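Local coordinates for protein Pro-metalloprotease PrtV (Vibrio cholerae, PDB 4L9D) that probably acts, through the full-length protein of which this is the calcium-binding PKD1 domain, as a secreted cytotoxic metalloprotease on host extracellular matrix proteins, at residues 6-11 with 27-32; 31-36 with 69-74. One frame throughout, in Å; residues are numbered along the deposited sequence. Where two conformers were deposited one is given.

Contact 1 of 2, residues 6-11 with 27-32. With NA (sodium ion), chain C.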
ATOM      1  N   ILE A   6       0.735 -17.773  -0.294  1.00 66.60           N
ATOM      2  CA  ILE A   6       0.948 -18.310  -1.662  1.00 69.72           C
ATOM      3  C   ILE A   6       0.382 -17.425  -2.831  1.00 17.28           C
ATOM      4  O   ILE A   6       1.169 -17.139  -3.752  1.00 17.76           O
ATOM      5  CB  ILE A   6       0.532 -19.822  -1.836  1.00 79.92           C
ATOM      6  CG1 ILE A   6      -0.555 -20.248  -0.827  1.00 64.87           C
ATOM      7  CG2 ILE A   6       1.777 -20.722  -1.806  1.00 87.96           C
ATOM      8  CD1 ILE A   6      -0.596 -21.723  -0.413  1.00 78.78           C
ATOM      9  N   ALA A   7      -0.955 -17.142  -2.981  1.00 19.24           N
ATOM     10  CA  ALA A   7      -1.472 -16.387  -4.157  1.00 10.15           C
ATOM     11  C   ALA A   7      -2.810 -15.852  -3.798  1.00  9.91           C
ATOM     12  O   ALA A   7      -3.666 -16.554  -3.184  1.00 18.23           O
ATOM     13  CB  ALA A   7      -1.623 -17.460  -5.371  1.00 15.70           C
ATOM     14  N   PRO A   8      -3.056 -14.585  -4.097  1.00  8.07           N
ATOM     15  CA  PRO A   8      -2.105 -13.609  -4.600  1.00  6.13           C
ATOM     16  C   PRO A   8      -1.034 -13.231  -3.550  1.00  5.34           C
ATOM     17  O   PRO A   8      -1.114 -13.651  -2.394  1.00  6.53           O
ATOM     18  CB  PRO A   8      -3.008 -12.415  -4.929  1.00  6.56           C
ATOM     19  CG  PRO A   8      -4.068 -12.482  -3.920  1.00  7.25           C
ATOM     20  CD  PRO A   8      -4.354 -13.947  -3.777  1.00  7.75           C
ATOM     21  N   VAL A   9      -0.068 -12.450  -3.985  1.00  5.63           N
ATOM     22  CA  VAL A   9       0.978 -11.909  -3.102  1.00  4.98           C
ATOM     23  C   VAL A   9       0.945 -10.398  -3.210  1.00  4.36           C
ATOM     24  O   VAL A   9       1.274  -9.837  -4.271  1.00  5.95           O
ATOM     25  CB  VAL A   9       2.377 -12.456  -3.439  1.00  6.74           C
ATOM     26  CG1 VAL A   9       3.375 -11.863  -2.455  1.00  8.23           C
ATOM     27  CG2 VAL A   9       2.406 -13.977  -3.353  1.00  9.66           C
ATOM     28  N   ALA A  10       0.586  -9.735  -2.119  1.00  4.36           N
ATOM     29  CA  ALA A  10       0.629  -8.277  -2.020  1.00  3.75           C
ATOM     30  C   ALA A  10       2.074  -7.824  -1.816  1.00  3.56           C
ATOM     31  O   ALA A  10       2.790  -8.386  -0.982  1.00  3.97           O
ATOM     32  CB  ALA A  10      -0.215  -7.786  -0.842  1.00  4.27           C
ATOM     33  N   ARG A  11       2.458  -6.768  -2.536  1.00  3.89           N
ATOM     34  CA  ARG A  11       3.826  -6.236  -2.382  1.00  3.65           C
ATOM     35  C   ARG A  11       3.886  -4.870  -2.998  1.00  3.75           C
ATOM     36  O   ARG A  11       3.192  -4.590  -3.995  1.00  4.42           O
ATOM     37  CB  ARG A  11       4.832  -7.202  -3.072  1.00  3.84           C
ATOM     38  CG  ARG A  11       6.268  -6.943  -2.653  1.00  4.02           C
ATOM     39  CD  ARG A  11       7.233  -7.973  -3.294  1.00  4.20           C
ATOM     40  NE  ARG A  11       7.151  -7.879  -4.729  1.00  4.82           N
ATOM     41  CZ  ARG A  11       8.000  -8.506  -5.568  1.00  5.60           C
ATOM     42  NH1 ARG A  11       9.059  -9.168  -5.099  1.00  5.59           N
ATOM     43  NH2 ARG A  11       7.800  -8.402  -6.849  1.00  8.74           N
ATOM     44  N   SER A  27       2.867  -6.310  -6.706  1.00  4.59           N
ATOM     45  CA  SER A  27       2.115  -7.498  -6.362  1.00  4.74           C
ATOM     46  C   SER A  27       2.043  -8.467  -7.506  1.00  5.11           C
ATOM     47  O   SER A  27       2.313  -8.082  -8.675  1.00  6.83           O
ATOM     48  CB  SER A  27       0.682  -7.068  -5.922  1.00  5.00           C
ATOM     49  OG  SER A  27       0.680  -6.196  -4.829  1.00  4.35           O
ATOM     50  N   SER A  28       1.659  -9.712  -7.261  1.00  5.26           N
ATOM     51  CA  SER A  28       1.579 -10.717  -8.235  1.00  6.69           C
ATOM     52  C   SER A  28       0.564 -11.792  -7.863  1.00  5.56           C
ATOM     53  O   SER A  28       0.074 -11.848  -6.734  1.00  6.58           O
ATOM     54  CB  SER A  28       2.948 -11.296  -8.530  1.00  8.37           C
ATOM     55  OG  SER A  28       3.433 -11.910  -7.367  1.00  9.48           O
ATOM     56  N   ASP A  29       0.291 -12.690  -8.791  1.00  6.17           N
ATOM     57  CA  ASP A  29      -0.635 -13.793  -8.518  1.00  6.24           C
ATOM     58  C   ASP A  29      -0.324 -14.928  -9.469  1.00  6.81           C
ATOM     59  O   ASP A  29      -0.464 -14.776 -10.697  1.00  8.69           O
ATOM     60  CB  ASP A  29      -2.092 -13.353  -8.742  1.00  6.57           C
ATOM     61  CG  ASP A  29      -3.110 -14.278  -8.153  1.00  6.76           C
ATOM     62  OD1 ASP A  29      -2.820 -15.437  -7.830  1.00  8.65           O
ATOM     63  OD2 ASP A  29      -4.288 -13.791  -8.078  1.00  7.24           O
ATOM     64  N   SER A  30       0.116 -16.058  -8.914  1.00  7.73           N
ATOM     65  CA  SER A  30       0.486 -17.258  -9.713  1.00  8.32           C
ATOM     66  C   SER A  30      -0.718 -18.094 -10.088  1.00 10.20           C
ATOM     67  O   SER A  30      -0.570 -19.050 -10.852  1.00 12.92           O
ATOM     68  CB  SER A  30       1.494 -18.086  -8.997  1.00 11.88           C
ATOM     69  OG  SER A  30       1.020 -18.560  -7.776  1.00 13.96           O
ATOM     70  N   ASP A  31      -1.895 -17.784  -9.550  0.70  9.69           N
ATOM     71  CA  ASP A  31      -3.082 -18.597  -9.757  0.70 10.13           C
ATOM     72  C   ASP A  31      -4.307 -17.686  -9.960  0.70  9.46           C
ATOM     73  O   ASP A  31      -5.369 -17.924  -9.410  0.70 12.54           O
ATOM     74  CB  ASP A  31      -3.300 -19.539  -8.549  0.70 13.31           C
ATOM     75  CG  ASP A  31      -4.380 -20.514  -8.766  0.70 16.69           C
ATOM     76  OD1 ASP A  31      -4.540 -20.977  -9.925  0.70 22.85           O
ATOM     77  OD2 ASP A  31      -5.019 -20.936  -7.754  0.70 20.60           O
ATOM     78  N   GLY A  32      -4.153 -16.622 -10.739  1.00 10.14           N
ATOM     79  CA  GLY A  32      -5.252 -15.766 -11.038  1.00  8.76           C
ATOM     80  C   GLY A  32      -4.758 -14.372 -11.364  1.00  7.40           C
ATOM     81  O   GLY A  32      -3.562 -14.175 -11.654  1.00  8.68           O
TER
HETATM   82 NA    NA C 901      -1.490 -14.495 -12.762  0.90 12.07          NA
HETATM   83  O   HOH W   1       3.149 -16.620  -6.397  0.80 71.88           O
HETATM   84  O   HOH W   2      -2.011 -16.842 -12.910  1.00 19.21           O
HETATM   85  O   HOH W   3      -2.587 -14.348 -14.904  1.00 18.43           O
HETATM   86  O   HOH W   4      -1.100 -12.226 -12.753  1.00 17.82           O
HETATM   87  O   HOH W   5       0.690 -14.874 -13.725  1.00 24.25           O
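S27 lays its CB and OG against the backbone from V9 to R11, showing how a short loop can be fixed by backbone bonds and one serine hydroxyl. S27 CB rests 3.3 Å from V9 O. With OG anti to the carbonyl carbon (chi1 -59°), the hydroxyl oxygen accepts the N-H of R11, S27 OG to R11 N being 3.0 Å; the same oxygen is also hydrogen-bonded to N25 OD1.

S28 carries the next step. It faces V9 as a single antiparallel hydrogen-bonded pair: V9 N gives an almost straight bond to S28 O (2.8 Å), and S28 N returns one to V9 O.

Beyond the cis peptide before P8, the methyl of A7 points at the other loop, its CB 3.4 Å from D29 OD1 and 3.7 Å from S30 OG. The carboxylate of D29 extends past the P8 ring, with D29 CG 3.7 Å from P8 CB. D29 OD1 also takes the N-H of D31 from above the carboxylate plane, closing an Asx turn. Main-chain oxygens D29 O and G32 O bind the sodium ion, and four waters complete its shell.

The contact thus joins the loop leading into strand 12-17 to the one between strands 20-25 and 34-40. P8 and S27 reach V68 of strand 60-70 and I34 of strand 34-40, while A10 N bonds D76 of strand 75-84.

Contact 2 of 2, residues 31-36 with 69-74. With NA (sodium ion), chain C.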
ATOM      1  N   ASP A  31      -1.895 -17.784  -9.550  0.70  9.69           N
ATOM      2  CA  ASP A  31      -3.082 -18.597  -9.757  0.70 10.13           C
ATOM      3  C   ASP A  31      -4.307 -17.686  -9.960  0.70  9.46           C
ATOM      4  O   ASP A  31      -5.369 -17.924  -9.410  0.70 12.54           O
ATOM      5  CB  ASP A  31      -3.300 -19.539  -8.549  0.70 13.31           C
ATOM      6  CG  ASP A  31      -4.380 -20.514  -8.766  0.70 16.69           C
ATOM      7  OD1 ASP A  31      -4.540 -20.977  -9.925  0.70 22.85           O
ATOM      8  OD2 ASP A  31      -5.019 -20.936  -7.754  0.70 20.60           O
ATOM      9  N   GLY A  32      -4.153 -16.622 -10.739  1.00 10.14           N
ATOM     10  CA  GLY A  32      -5.252 -15.766 -11.038  1.00  8.76           C
ATOM     11  C   GLY A  32      -4.758 -14.372 -11.364  1.00  7.40           C
ATOM     12  O   GLY A  32      -3.562 -14.175 -11.654  1.00  8.68           O
ATOM     13  N   ASN A  33      -5.644 -13.427 -11.304  1.00  5.96           N
ATOM     14  CA  ASN A  33      -5.406 -12.060 -11.679  1.00  7.00           C
ATOM     15  C   ASN A  33      -5.904 -11.129 -10.584  1.00  5.11           C
ATOM     16  O   ASN A  33      -7.030 -11.242 -10.158  1.00  5.51           O
ATOM     17  CB  ASN A  33      -6.183 -11.730 -13.003  1.00  8.39           C
ATOM     18  CG  ASN A  33      -5.710 -12.578 -14.142  1.00 10.40           C
ATOM     19  OD1 ASN A  33      -4.624 -12.332 -14.685  1.00 14.35           O
ATOM     20  ND2 ASN A  33      -6.422 -13.588 -14.475  1.00 13.38           N
ATOM     21  N   ILE A  34      -5.070 -10.198 -10.146  1.00  5.82           N
ATOM     22  CA  ILE A  34      -5.457  -9.200  -9.155  1.00  5.66           C
ATOM     23  C   ILE A  34      -6.453  -8.221  -9.780  1.00  4.84           C
ATOM     24  O   ILE A  34      -6.174  -7.672 -10.850  1.00  6.85           O
ATOM     25  CB  ILE A  34      -4.245  -8.493  -8.537  1.00  5.59           C
ATOM     26  CG1 ILE A  34      -3.418  -9.515  -7.726  1.00  6.86           C
ATOM     27  CG2 ILE A  34      -4.680  -7.316  -7.662  1.00  5.81           C
ATOM     28  CD1 ILE A  34      -2.047  -9.026  -7.319  1.00  7.86           C
ATOM     29  N   VAL A  35      -7.564  -7.972  -9.090  1.00  4.51           N
ATOM     30  CA  VAL A  35      -8.608  -7.106  -9.563  1.00  4.43           C
ATOM     31  C   VAL A  35      -8.858  -5.877  -8.695  1.00  4.00           C
ATOM     32  O   VAL A  35      -9.530  -4.950  -9.174  1.00  4.44           O
ATOM     33  CB  VAL A  35      -9.936  -7.852  -9.787  1.00  6.60           C
ATOM     34  CG1 VAL A  35      -9.732  -9.010 -10.787  1.00  9.10           C
ATOM     35  CG2 VAL A  35     -10.561  -8.342  -8.505  1.00  7.64           C
ATOM     36  N   SER A  36      -8.430  -5.872  -7.442  1.00  3.82           N
ATOM     37  CA  SER A  36      -8.690  -4.740  -6.571  1.00  3.48           C
ATOM     38  C   SER A  36      -7.634  -4.624  -5.478  1.00  3.11           C
ATOM     39  O   SER A  36      -6.889  -5.588  -5.191  1.00  3.77           O
ATOM     40  CB  SER A  36     -10.069  -4.858  -5.917  1.00  4.14           C
ATOM     41  OG  SER A  36     -10.089  -5.919  -4.982  1.00  5.28           O
ATOM     42  N   THR A  69      -6.788  -8.306  -3.889  1.00  3.91           N
ATOM     43  CA  THR A  69      -7.789  -9.332  -4.041  1.00  4.25           C
ATOM     44  C   THR A  69      -7.875  -9.736  -5.485  1.00  3.87           C
ATOM     45  O   THR A  69      -7.811  -8.866  -6.387  1.00  4.31           O
ATOM     46  CB  THR A  69      -9.171  -8.853  -3.519  1.00  4.37           C
ATOM     47  OG1 THR A  69      -9.016  -8.430  -2.151  1.00  4.97           O
ATOM     48  CG2 THR A  69     -10.215  -9.923  -3.572  1.00  5.58           C
ATOM     49  N   ASP A  70      -7.993 -11.028  -5.750  1.00  4.16           N
ATOM     50  CA  ASP A  70      -7.960 -11.556  -7.095  1.00  4.22           C
ATOM     51  C   ASP A  70      -9.336 -11.997  -7.613  1.00  4.35           C
ATOM     52  O   ASP A  70     -10.391 -11.843  -6.964  1.00  4.57           O
ATOM     53  CB  ASP A  70      -6.866 -12.590  -7.262  1.00  5.01           C
ATOM     54  CG  ASP A  70      -7.191 -13.981  -6.696  1.00  5.46           C
ATOM     55  OD1 ASP A  70      -8.311 -14.176  -6.162  1.00  5.31           O
ATOM     56  OD2 ASP A  70      -6.262 -14.830  -6.776  1.00  6.92           O
ATOM     57  N   ASP A  71      -9.332 -12.412  -8.873  0.60  4.73           N
ATOM     58  CA  ASP A  71     -10.532 -12.857  -9.584  0.60  4.77           C
ATOM     59  C   ASP A  71     -11.310 -14.003  -8.950  0.60  4.85           C
ATOM     60  O   ASP A  71     -12.500 -14.113  -9.248  0.60  4.95           O
ATOM     61  CB  ASP A  71     -10.203 -13.319 -11.015  0.60  5.17           C
ATOM     62  CG  ASP A  71      -9.299 -14.512 -11.052  0.60  6.89           C
ATOM     63  OD1 ASP A  71      -8.147 -14.432 -10.587  0.60  8.57           O
ATOM     64  OD2 ASP A  71      -9.758 -15.517 -11.585  0.60 13.45           O
ATOM     65  N   LYS A  72     -10.653 -14.809  -8.126  1.00  5.59           N
ATOM     66  CA  LYS A  72     -11.276 -15.875  -7.403  1.00  6.79           C
ATOM     67  C   LYS A  72     -11.671 -15.506  -5.978  1.00  6.78           C
ATOM     68  O   LYS A  72     -12.165 -16.369  -5.218  1.00  8.10           O
ATOM     69  CB  LYS A  72     -10.485 -17.160  -7.424  1.00 11.61           C
ATOM     70  CG  LYS A  72      -9.102 -17.117  -7.150  1.00 13.64           C
ATOM     71  CD  LYS A  72      -8.455 -18.482  -7.161  1.00 15.77           C
ATOM     72  CE  LYS A  72      -6.993 -18.401  -6.912  1.00 16.87           C
ATOM     73  NZ  LYS A  72      -6.384 -17.456  -5.971  1.00 14.35           N
ATOM     74  N   GLY A  73     -11.503 -14.249  -5.601  1.00  6.01           N
ATOM     75  CA  GLY A  73     -11.932 -13.794  -4.288  1.00  6.03           C
ATOM     76  C   GLY A  73     -10.927 -13.993  -3.160  1.00  5.38           C
ATOM     77  O   GLY A  73     -11.310 -13.909  -2.017  1.00  6.06           O
ATOM     78  N   ASP A  74      -9.679 -14.322  -3.499  1.00  5.21           N
ATOM     79  CA  ASP A  74      -8.636 -14.498  -2.480  1.00  4.64           C
ATOM     80  C   ASP A  74      -7.856 -13.228  -2.272  1.00  4.04           C
ATOM     81  O   ASP A  74      -7.588 -12.515  -3.262  1.00  4.84           O
ATOM     82  CB  ASP A  74      -7.738 -15.677  -2.846  1.00  6.52           C
ATOM     83  CG  ASP A  74      -8.474 -16.979  -2.906  1.00  8.43           C
ATOM     84  OD1 ASP A  74      -9.454 -17.185  -2.125  1.00  9.88           O
ATOM     85  OD2 ASP A  74      -8.102 -17.841  -3.687  1.00 15.51           O
TER
HETATM   86 NA    NA C 901      -1.490 -14.495 -12.762  0.90 12.07          NA
HETATM   87  O   HOH W   6      -8.139 -17.692 -10.694  1.00 29.02           O
HETATM   88  O   HOH W   2      -2.011 -16.842 -12.910  1.00 19.21           O
HETATM   89  O   HOH W   3      -2.587 -14.348 -14.904  1.00 18.43           O
HETATM   90  O   HOH W   4      -1.100 -12.226 -12.753  1.00 17.82           O
HETATM   91  O   HOH W   5       0.690 -14.874 -13.725  1.00 24.25           O
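A classic beta bulge sets V35 and S36 of strand 34-40 opposite the single residue T69 of strand 60-70, in one sheet of the PKD domain, a beta-sandwich of immunoglobulin-like topology.

Backbone hydrogen bonds define the bulge. T69 O accepts two N-H groups, V35 N at 2.9 Å in the carbonyl plane and S36 N at 3.2 Å from slightly outside it; T69 N answers to S36 O. One step further, I34 and D70 form a non-hydrogen-bonded pair whose side chains diverge, and D71 N then reaches N33 O. From D70 to G73 the chain turns back in a type I turn.

Side-chain packing is modest. V35 CG2 touches T69 O, and CG1 leans towards D71 N. On the same face as T69, S36 OG touches T69 CB at 3.4 Å; T69 OG1 bonds S75 OG.

Polar side chains tie the turn together. In the conformers given, D71 OD1 accepts N33 N from above the carboxylate plane, while a water bridges D71 OD2 and D31 O. From the turn, the side chain of K72 crosses that of D31 at about a right angle; the charged atoms K72 NZ and D31 OD2 are 4.1 Å apart, too far for a salt bridge.

D31, D70 and D74 are calcium-binding residues, yet here the lysine lies among them. Its chain, extended as far as CE, bends at the last torsion (chi4 38°), which brings K72 NZ to the syn lone pair of D70 OD2 at 2.7 Å and the anti lone pair of D74 OD2 at 2.9 Å.

How the contacts relate
Contacts 1 and 2 share D31 and G32, and their centres lie 8 Å apart at one end of the domain. Together they gather I6, D31, D70 and D74, all calcium-binding residues. The sodium ion, held by D29 O and the shared G32 O, does not occupy the calcium site: it lies 8.9 Å from K72 NZ, which bridges two of those aspartates. This is consistent with a calcium-free site in which the ammonium group offsets their charge. D29 OD2 of contact 1 comes within 2.6 Å of D70 OD2 of contact 2, so the two carboxylates may share a proton. Plain packing also joins them: P8 CD meets D74 O at 3.6 Å, and I34 CD1 reaches S27 CB at the same distance.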